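Local coordinates for protein type I site-specific restriction-modification system, R (Restriction) subunit (Vibrio vulnificus, PDB 3H1T) that is an N-terminal fragment of a subunit that probably uses ATP hydrolysis to drive DNA translocation and cleavage as the motor and nuclease of a type I restriction enzyme, at residues Asn46-Ile50 against Tyr78-Arg84; Lys108-Glu112 against Glu129-Thr133; Leu116-Tyr120 against Leu149-Leu153. The contacts are given in a common frame with arbitrary orientation. Numbering follows the deposited sequence.

Interaction 1 of 3, residues Asn46-Ile50 against Tyr78-Arg84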
loop_
_atom_site.group_PDB
_atom_site.type_symbol
_atom_site.label_atom_id
_atom_site.label_comp_id
_atom_site.label_asym_id
_atom_site.label_seq_id
_atom_site.Cartn_x
_atom_site.Cartn_y
_atom_site.Cartn_z
ATOM N N ASN A 46 31.202 -11.381 -1.434
ATOM C CA ASN A 46 30.656 -10.275 -0.640
ATOM C C ASN A 46 31.084 -8.886 -1.152
ATOM O O ASN A 46 32.241 -8.678 -1.496
ATOM C CB ASN A 46 31.050 -10.478 0.824
ATOM C CG ASN A 46 30.555 -11.817 1.377
ATOM O OD1 ASN A 46 31.240 -12.497 2.145
ATOM N ND2 ASN A 46 29.328 -12.189 0.984
ATOM N N PRO A 47 30.171 -7.895 -1.085
ATOM C CA PRO A 47 28.790 -7.951 -0.594
ATOM C C PRO A 47 27.723 -8.557 -1.508
ATOM O O PRO A 47 26.580 -8.735 -1.090
ATOM C CB PRO A 47 28.524 -6.487 -0.261
ATOM C CG PRO A 47 29.123 -5.821 -1.422
ATOM C CD PRO A 47 30.464 -6.541 -1.593
ATOM N N SER A 48 28.076 -8.890 -2.742
ATOM C CA SER A 48 27.083 -9.454 -3.654
ATOM C C SER A 48 26.605 -10.828 -3.207
ATOM O O SER A 48 27.301 -11.513 -2.458
ATOM C CB SER A 48 27.665 -9.550 -5.064
ATOM O OG SER A 48 28.160 -8.289 -5.470
ATOM N N ALA A 49 25.420 -11.228 -3.665
ATOM C CA ALA A 49 24.876 -12.536 -3.311
ATOM C C ALA A 49 23.962 -13.087 -4.406
ATOM O O ALA A 49 23.600 -12.380 -5.356
ATOM C CB ALA A 49 24.096 -12.446 -1.997
ATOM N N ILE A 50 23.628 -14.368 -4.269
ATOM C CA ILE A 50 22.739 -15.082 -5.180
ATOM C C ILE A 50 21.689 -15.700 -4.292
ATOM O O ILE A 50 22.017 -16.334 -3.288
ATOM C CB ILE A 50 23.404 -16.298 -5.887
ATOM C CG1 ILE A 50 24.460 -15.842 -6.887
ATOM C CG2 ILE A 50 22.364 -17.098 -6.635
ATOM C CD1 ILE A 50 25.852 -15.919 -6.341
ATOM N N TYR A 78 16.497 -17.145 -9.850
ATOM C CA TYR A 78 17.631 -16.513 -9.204
ATOM C C TYR A 78 17.444 -15.016 -9.142
ATOM O O TYR A 78 16.889 -14.407 -10.047
ATOM C CB TYR A 78 18.946 -16.764 -9.937
ATOM C CG TYR A 78 19.401 -18.199 -10.048
ATOM C CD1 TYR A 78 18.974 -19.006 -11.104
ATOM C CD2 TYR A 78 20.344 -18.711 -9.167
ATOM C CE1 TYR A 78 19.482 -20.280 -11.285
ATOM C CE2 TYR A 78 20.863 -19.988 -9.344
ATOM C CZ TYR A 78 20.426 -20.765 -10.416
ATOM O OH TYR A 78 20.949 -22.012 -10.672
ATOM N N LEU A 79 17.930 -14.431 -8.058
ATOM C CA LEU A 79 17.873 -13.007 -7.858
ATOM C C LEU A 79 19.339 -12.683 -7.632
ATOM O O LEU A 79 19.997 -13.315 -6.810
ATOM C CB LEU A 79 17.029 -12.681 -6.627
ATOM C CG LEU A 79 16.428 -11.288 -6.362
ATOM C CD1 LEU A 79 17.065 -10.700 -5.126
ATOM C CD2 LEU A 79 16.600 -10.371 -7.558
ATOM N N LEU A 80 19.870 -11.720 -8.374
ATOM C CA LEU A 80 21.269 -11.360 -8.223
ATOM C C LEU A 80 21.331 -10.051 -7.471
ATOM O O LEU A 80 20.864 -9.037 -7.961
ATOM C CB LEU A 80 21.923 -11.231 -9.593
ATOM C CG LEU A 80 21.761 -12.472 -10.473
ATOM C CD1 LEU A 80 22.488 -12.239 -11.774
ATOM C CD2 LEU A 80 22.316 -13.706 -9.796
ATOM N N LYS A 81 21.893 -10.076 -6.268
ATOM C CA LYS A 81 21.983 -8.869 -5.464
ATOM C C LYS A 81 23.378 -8.283 -5.522
ATOM O O LYS A 81 24.364 -8.983 -5.287
ATOM C CB LYS A 81 21.580 -9.163 -4.004
ATOM C CG LYS A 81 20.177 -9.755 -3.872
ATOM C CD LYS A 81 19.543 -9.517 -2.509
ATOM C CE LYS A 81 20.137 -10.371 -1.416
ATOM N NZ LYS A 81 19.166 -10.495 -0.294
ATOM N N TYR A 82 23.464 -7.007 -5.879
ATOM C CA TYR A 82 24.759 -6.348 -5.935
ATOM C C TYR A 82 25.263 -6.252 -4.502
ATOM O O TYR A 82 26.433 -6.488 -4.202
ATOM C CB TYR A 82 24.637 -4.948 -6.508
ATOM C CG TYR A 82 25.958 -4.243 -6.471
ATOM C CD1 TYR A 82 27.042 -4.738 -7.195
ATOM C CD2 TYR A 82 26.140 -3.101 -5.698
ATOM C CE1 TYR A 82 28.277 -4.108 -7.154
ATOM C CE2 TYR A 82 27.371 -2.464 -5.648
ATOM C CZ TYR A 82 28.436 -2.970 -6.379
ATOM O OH TYR A 82 29.653 -2.333 -6.338
ATOM N N THR A 83 24.330 -5.901 -3.630
ATOM C CA THR A 83 24.563 -5.758 -2.211
ATOM C C THR A 83 23.417 -6.495 -1.522
ATOM O O THR A 83 22.475 -6.945 -2.186
ATOM C CB THR A 83 24.611 -4.262 -1.850
ATOM O OG1 THR A 83 25.980 -3.859 -1.750
ATOM C CG2 THR A 83 23.915 -3.971 -0.568
ATOM N N ARG A 84 23.520 -6.667 -0.210
ATOM C CA ARG A 84 22.503 -7.372 0.548
ATOM C C ARG A 84 21.180 -6.655 0.388
ATOM O O ARG A 84 20.164 -7.284 0.104
ATOM C CB ARG A 84 22.877 -7.453 2.037
ATOM C CG ARG A 84 21.984 -8.410 2.830
ATOM C CD ARG A 84 21.360 -7.749 4.046
ATOM N NE ARG A 84 22.257 -7.682 5.200
ATOM C CZ ARG A 84 22.085 -6.821 6.198
ATOM N NH1 ARG A 84 21.070 -5.976 6.152
ATOM N NH2 ARG A 84 22.905 -6.808 7.242
#
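An antiparallel strand pair at the edge of a mixed β-sheet is what this contact belongs to: strand 49-55, the outermost on this side within the chain, pairs with strand 75-81 in the N-terminal domain. Ala49 and Lys81 form the hydrogen-bonded pair, with Ala49 N to Lys81 O and Lys81 N to Ala49 O both at 3.0 Å and nearly straight. The next pair, Ile50 with Leu80, is non-hydrogen-bonded. Ile50 and Leu80 point to the same face, where Ile50 CG1 lies 4.2 Å from Leu80 CD2 and Ile50 CG2 meets the edge of the Tyr78 ring, 3.6 Å from its CD2. The side chain of Tyr78 reaches helix 26-40, where its hydroxyl hydrogen-bonds Thr35. Leu38 of that helix packs on Tyr78 and Leu80, and Trp43 of the following loop on Ile50 and Leu80, so together they cover this face.

Before the strand, Pro47 and Ser48 stay beside the other segment without regular bridges. A cis peptide precedes Pro47, and Ser48 then sits beside the corner at Tyr82. There Ser48 OG donates to Tyr82 O at 2.8 Å, while Ser48 CA makes CA-H...O contacts with Lys81 O (3.2 Å) and Tyr82 O (3.1 Å). A side-chain hydroxyl thus takes over where backbone pairing stops. The chain turns a corner at Tyr82, where Tyr82 and Thr83 face Phe86 in a classic β bulge, and the Tyr82 ring stacks on Phe150 of helix 146-157. Across the bend, Pro47 CG rests 3.7 Å from Thr83 OG1.

Interaction 2 of 3, residues Lys108-Glu112 against Glu129-Thr133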
loop_
_atom_site.group_PDB
_atom_site.type_symbol
_atom_site.label_atom_id
_atom_site.label_comp_id
_atom_site.label_asym_id
_atom_site.label_seq_id
_atom_site.Cartn_x
_atom_site.Cartn_y
_atom_site.Cartn_z
ATOM N N LYS A 108 11.804 -11.094 -18.158
ATOM C CA LYS A 108 11.547 -9.662 -18.300
ATOM C C LYS A 108 10.384 -9.256 -17.387
ATOM O O LYS A 108 10.380 -8.181 -16.800
ATOM C CB LYS A 108 11.199 -9.318 -19.758
ATOM C CG LYS A 108 12.404 -9.262 -20.689
ATOM C CD LYS A 108 12.033 -8.984 -22.142
ATOM C CE LYS A 108 11.102 -7.789 -22.297
ATOM N NZ LYS A 108 11.245 -7.130 -23.626
ATOM N N ASP A 109 9.400 -10.143 -17.267
ATOM C CA ASP A 109 8.235 -9.884 -16.433
ATOM C C ASP A 109 8.603 -9.780 -14.953
ATOM O O ASP A 109 7.998 -9.001 -14.229
ATOM C CB ASP A 109 7.182 -10.981 -16.630
ATOM C CG ASP A 109 5.763 -10.479 -16.401
ATOM O OD1 ASP A 109 5.251 -9.706 -17.235
ATOM O OD2 ASP A 109 5.154 -10.865 -15.380
ATOM N N TYR A 110 9.583 -10.563 -14.505
ATOM C CA TYR A 110 10.013 -10.533 -13.108
ATOM C C TYR A 110 10.856 -9.294 -12.853
ATOM O O TYR A 110 10.853 -8.729 -11.756
ATOM C CB TYR A 110 10.853 -11.766 -12.755
ATOM C CG TYR A 110 10.093 -13.058 -12.568
ATOM C CD1 TYR A 110 9.060 -13.161 -11.638
ATOM C CD2 TYR A 110 10.438 -14.193 -13.295
ATOM C CE1 TYR A 110 8.380 -14.372 -11.434
ATOM C CE2 TYR A 110 9.773 -15.406 -13.103
ATOM C CZ TYR A 110 8.743 -15.488 -12.171
ATOM O OH TYR A 110 8.073 -16.680 -12.002
ATOM N N ALA A 111 11.599 -8.899 -13.877
ATOM C CA ALA A 111 12.455 -7.732 -13.803
ATOM C C ALA A 111 11.564 -6.526 -13.613
ATOM O O ALA A 111 11.780 -5.703 -12.731
ATOM C CB ALA A 111 13.248 -7.595 -15.083
ATOM N N GLU A 112 10.544 -6.438 -14.456
ATOM C CA GLU A 112 9.589 -5.342 -14.399
ATOM C C GLU A 112 8.855 -5.329 -13.044
ATOM O O GLU A 112 8.666 -4.268 -12.455
ATOM C CB GLU A 112 8.610 -5.455 -15.576
ATOM C CG GLU A 112 9.239 -5.038 -16.913
ATOM C CD GLU A 112 8.658 -5.751 -18.134
ATOM O OE1 GLU A 112 7.533 -6.283 -18.040
ATOM O OE2 GLU A 112 9.322 -5.772 -19.194
ATOM N N GLU A 129 20.431 -12.093 -22.619
ATOM C CA GLU A 129 20.243 -10.925 -21.771
ATOM C C GLU A 129 19.352 -9.838 -22.376
ATOM O O GLU A 129 19.440 -9.545 -23.564
ATOM C CB GLU A 129 21.601 -10.297 -21.440
ATOM C CG GLU A 129 21.527 -8.991 -20.647
ATOM C CD GLU A 129 22.842 -8.215 -20.599
ATOM O OE1 GLU A 129 23.220 -7.609 -21.623
ATOM O OE2 GLU A 129 23.493 -8.206 -19.535
ATOM N N PHE A 130 18.470 -9.269 -21.563
ATOM C CA PHE A 130 17.681 -8.150 -22.020
ATOM C C PHE A 130 18.104 -7.052 -21.066
ATOM O O PHE A 130 17.937 -7.160 -19.852
ATOM C CB PHE A 130 16.172 -8.328 -21.911
ATOM C CG PHE A 130 15.422 -7.121 -22.408
ATOM C CD1 PHE A 130 15.175 -6.949 -23.771
ATOM C CD2 PHE A 130 15.069 -6.094 -21.530
ATOM C CE1 PHE A 130 14.595 -5.768 -24.250
ATOM C CE2 PHE A 130 14.493 -4.908 -22.003
ATOM C CZ PHE A 130 14.256 -4.746 -23.357
ATOM N N ASP A 131 18.670 -5.993 -21.615
ATOM C CA ASP A 131 19.144 -4.897 -20.795
ATOM C C ASP A 131 18.201 -3.708 -20.950
ATOM O O ASP A 131 18.105 -3.121 -22.030
ATOM C CB ASP A 131 20.560 -4.546 -21.250
ATOM C CG ASP A 131 21.197 -3.453 -20.425
ATOM O OD1 ASP A 131 20.488 -2.558 -19.934
ATOM O OD2 ASP A 131 22.435 -3.480 -20.290
ATOM N N TYR A 132 17.499 -3.357 -19.876
ATOM C CA TYR A 132 16.578 -2.237 -19.941
ATOM C C TYR A 132 17.269 -0.896 -20.166
ATOM O O TYR A 132 16.646 0.033 -20.685
ATOM C CB TYR A 132 15.706 -2.179 -18.679
ATOM C CG TYR A 132 14.711 -3.316 -18.586
ATOM C CD1 TYR A 132 15.125 -4.591 -18.211
ATOM C CD2 TYR A 132 13.368 -3.126 -18.920
ATOM C CE1 TYR A 132 14.239 -5.648 -18.160
ATOM C CE2 TYR A 132 12.463 -4.183 -18.879
ATOM C CZ TYR A 132 12.909 -5.447 -18.501
ATOM O OH TYR A 132 12.054 -6.515 -18.492
ATOM N N THR A 133 18.550 -0.796 -19.807
ATOM C CA THR A 133 19.265 0.463 -19.988
ATOM C C THR A 133 19.608 0.725 -21.460
ATOM O O THR A 133 19.837 1.867 -21.839
ATOM C CB THR A 133 20.564 0.516 -19.148
ATOM O OG1 THR A 133 21.516 -0.420 -19.670
ATOM C CG2 THR A 133 20.273 0.175 -17.687
#
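The 108-112 backbone is one turn and a little more of α-helix, with Glu112 N bonded to Lys108 O at 2.9 Å; residues 129-131 are the end of a β-strand that gives way to a turn at Tyr132. The main chains stay well apart, the nearest CA atoms being those of Lys108 and Phe130 at 7.3 Å, so side chains have to bridge the gap. Phe130 points toward the helix, whereas Glu129 and Asp131 lie on the other face of the strand.

Lys108 reaches across and lays its side chain over the Phe130 ring. Its NZ is 3.9 Å from the ring centroid and 18° off the normal, a cation-pi contact, and Lys108 CD adds a CH-pi contact at 4.2 Å from the same centroid. Tyr132 has the most surface covered here. Its hydroxyl enters the helix surface between residues one turn apart, with Tyr132 OH 2.9 Å from Glu112 OE2 and also 2.9 Å from Lys108 O. Beside the hydroxyl, Ala111 CB packs 3.8 Å from Tyr132 CE1; the small methyl leaves room for the ring. Just beyond, Asp131 OD1 accepts from Thr133 N at 2.6 Å, an Asx turn at the end of the strand.

Helix 104-114 is the connector of a β-alpha-β crossover between parallel strands 86-93 and 118-122. Ala111 rests on Val90 and Ala119 of those strands, and the present contact extends the helix's cover to the neighbouring strand 127-131.

Interaction 3 of 3, residues Leu116-Tyr120 against Leu149-Leu153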
loop_
_atom_site.group_PDB
_atom_site.type_symbol
_atom_site.label_atom_id
_atom_site.label_comp_id
_atom_site.label_asym_id
_atom_site.label_seq_id
_atom_site.Cartn_x
_atom_site.Cartn_y
_atom_site.Cartn_z
ATOM N N LEU A 116 13.843 -4.215 -11.627
ATOM C CA LEU A 116 15.233 -4.421 -12.028
ATOM C C LEU A 116 15.458 -4.017 -13.471
ATOM O O LEU A 116 14.523 -3.994 -14.270
ATOM C CB LEU A 116 15.632 -5.884 -11.853
ATOM C CG LEU A 116 15.239 -6.407 -10.461
ATOM C CD1 LEU A 116 15.679 -7.845 -10.319
ATOM C CD2 LEU A 116 15.847 -5.546 -9.349
ATOM N N LYS A 117 16.707 -3.688 -13.791
ATOM C CA LYS A 117 17.104 -3.253 -15.128
ATOM C C LYS A 117 17.831 -4.323 -15.929
ATOM O O LYS A 117 18.222 -4.073 -17.065
ATOM C CB LYS A 117 18.029 -2.037 -15.018
ATOM C CG LYS A 117 17.421 -0.704 -15.400
ATOM C CD LYS A 117 16.355 -0.254 -14.415
ATOM C CE LYS A 117 15.833 1.149 -14.758
ATOM N NZ LYS A 117 14.436 1.149 -15.279
ATOM N N PHE A 118 18.030 -5.504 -15.358
ATOM C CA PHE A 118 18.721 -6.563 -16.083
ATOM C C PHE A 118 17.994 -7.900 -15.975
ATOM O O PHE A 118 17.649 -8.348 -14.886
ATOM C CB PHE A 118 20.162 -6.682 -15.572
ATOM C CG PHE A 118 20.927 -5.395 -15.662
ATOM C CD1 PHE A 118 21.316 -4.882 -16.900
ATOM C CD2 PHE A 118 21.148 -4.628 -14.516
ATOM C CE1 PHE A 118 21.899 -3.612 -17.004
ATOM C CE2 PHE A 118 21.733 -3.361 -14.600
ATOM C CZ PHE A 118 22.107 -2.849 -15.849
ATOM N N ALA A 119 17.753 -8.540 -17.108
ATOM C CA ALA A 119 17.053 -9.813 -17.091
ATOM C C ALA A 119 17.774 -10.868 -17.915
ATOM O O ALA A 119 18.279 -10.571 -18.995
ATOM C CB ALA A 119 15.621 -9.623 -17.614
ATOM N N TYR A 120 17.814 -12.100 -17.416
ATOM C CA TYR A 120 18.500 -13.184 -18.107
ATOM C C TYR A 120 17.687 -14.449 -18.256
ATOM O O TYR A 120 16.941 -14.839 -17.379
ATOM C CB TYR A 120 19.789 -13.531 -17.370
ATOM C CG TYR A 120 20.694 -12.347 -17.224
ATOM C CD1 TYR A 120 21.577 -11.998 -18.248
ATOM C CD2 TYR A 120 20.598 -11.515 -16.112
ATOM C CE1 TYR A 120 22.340 -10.840 -18.168
ATOM C CE2 TYR A 120 21.349 -10.349 -16.017
ATOM C CZ TYR A 120 22.213 -10.012 -17.050
ATOM O OH TYR A 120 22.907 -8.838 -16.967
ATOM N N LEU A 149 27.414 -4.704 -14.003
ATOM C CA LEU A 149 26.018 -4.280 -13.986
ATOM C C LEU A 149 25.773 -2.991 -13.206
ATOM O O LEU A 149 25.020 -2.127 -13.653
ATOM C CB LEU A 149 25.110 -5.373 -13.417
ATOM C CG LEU A 149 24.928 -6.672 -14.221
ATOM C CD1 LEU A 149 23.654 -7.348 -13.736
ATOM C CD2 LEU A 149 24.830 -6.382 -15.719
ATOM N N PHE A 150 26.396 -2.865 -12.036
ATOM C CA PHE A 150 26.233 -1.682 -11.197
ATOM C C PHE A 150 26.807 -0.454 -11.903
ATOM O O PHE A 150 26.319 0.658 -11.726
ATOM C CB PHE A 150 26.930 -1.898 -9.855
ATOM C CG PHE A 150 26.691 -0.798 -8.854
ATOM C CD1 PHE A 150 25.407 -0.530 -8.396
ATOM C CD2 PHE A 150 27.750 -0.050 -8.344
ATOM C CE1 PHE A 150 25.172 0.463 -7.440
ATOM C CE2 PHE A 150 27.532 0.947 -7.387
ATOM C CZ PHE A 150 26.236 1.204 -6.932
ATOM N N LYS A 151 27.852 -0.655 -12.701
ATOM C CA LYS A 151 28.448 0.458 -13.442
ATOM C C LYS A 151 27.478 0.860 -14.552
ATOM O O LYS A 151 27.404 2.028 -14.927
ATOM C CB LYS A 151 29.788 0.052 -14.066
ATOM C CG LYS A 151 30.932 -0.180 -13.087
ATOM C CD LYS A 151 31.882 1.022 -13.008
ATOM C CE LYS A 151 33.356 0.603 -13.067
ATOM N NZ LYS A 151 33.752 -0.292 -11.940
ATOM N N ARG A 152 26.759 -0.123 -15.094
ATOM C CA ARG A 152 25.770 0.131 -16.146
ATOM C C ARG A 152 24.567 0.834 -15.520
ATOM O O ARG A 152 24.003 1.759 -16.093
ATOM C CB ARG A 152 25.257 -1.169 -16.779
ATOM C CG ARG A 152 26.191 -1.921 -17.706
ATOM C CD ARG A 152 25.385 -2.993 -18.436
ATOM N NE ARG A 152 26.151 -4.186 -18.792
ATOM C CZ ARG A 152 25.632 -5.275 -19.356
ATOM N NH1 ARG A 152 24.340 -5.338 -19.639
ATOM N NH2 ARG A 152 26.411 -6.309 -19.648
ATOM N N LEU A 153 24.178 0.371 -14.340
ATOM C CA LEU A 153 23.041 0.916 -13.624
ATOM C C LEU A 153 23.258 2.378 -13.248
ATOM O O LEU A 153 22.389 3.214 -13.493
ATOM C CB LEU A 153 22.765 0.055 -12.377
ATOM C CG LEU A 153 21.397 0.097 -11.685
ATOM C CD1 LEU A 153 21.383 1.140 -10.582
ATOM C CD2 LEU A 153 20.334 0.387 -12.735
#
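Phe118 gives up the most surface in this contact, and the helix segment 149-153 is fitted round its ring. Leu149, second in buried area, sets its CD2 squarely over one ring face, a CH-pi contact 4.0 Å from the Phe118 centroid and 11° off the normal, while Leu149 CD1 lies 3.8 Å from Phe118 CD2. One turn later Leu153 approaches from the ring edge, with its CB 4.2 Å from Phe118 CE2 and its CD2 4.0 Å from Lys117 CB. Arg152 adds its CB, 3.7 Å from Phe118 CZ, before its guanidinium goes on to salt bridges with Asp131 and Glu129.

Tyr120, two residues along the strand, points to the same side as Phe118. Leu149 CD2 is 3.4 Å from Tyr120 OH, and that hydroxyl hydrogen bonds to Glu129. No hydrogen bond joins the two segments; they meet by van der Waals packing and the CH-pi contact. The N-to-C directions of strand 118-120 and helix 149-153 make 139°, closer to antiparallel than parallel, and their axes come no closer than 11.7 Å, a spacing filled by these large side chains.

Ala119, between Phe118 and Tyr120 in sequence, faces the other way onto Met104 and Ala111 of helix 104-114. The sheet is therefore helix-covered on both sides, an α/β sandwich consistent with the PD-(D/E)XK nuclease fold of HsdR N-terminal domains.

How the interactions relate
From the N terminus, interaction 1 comes first and is complete before the others begin: 27 residues, many in strands, return the chain to its own edge strand. Interactions 2 and 3 then cross, their segments alternating as 108-112, 116-120, 129-133 and 149-153, so the two loops interlock in sequence. Their centres are 8 Å apart and they share polar links, Asp131 OD2 to Arg152 NH1 and Glu129 OE2 to Tyr120 OH, each 2.7 Å. Interaction 2 fastens one helix to one sheet face; interaction 3 fastens another to the opposite face. Interaction 1 joins interaction 3 through Tyr82 on Phe150 and Leu79 on Leu116; both interactions reach the same sheet.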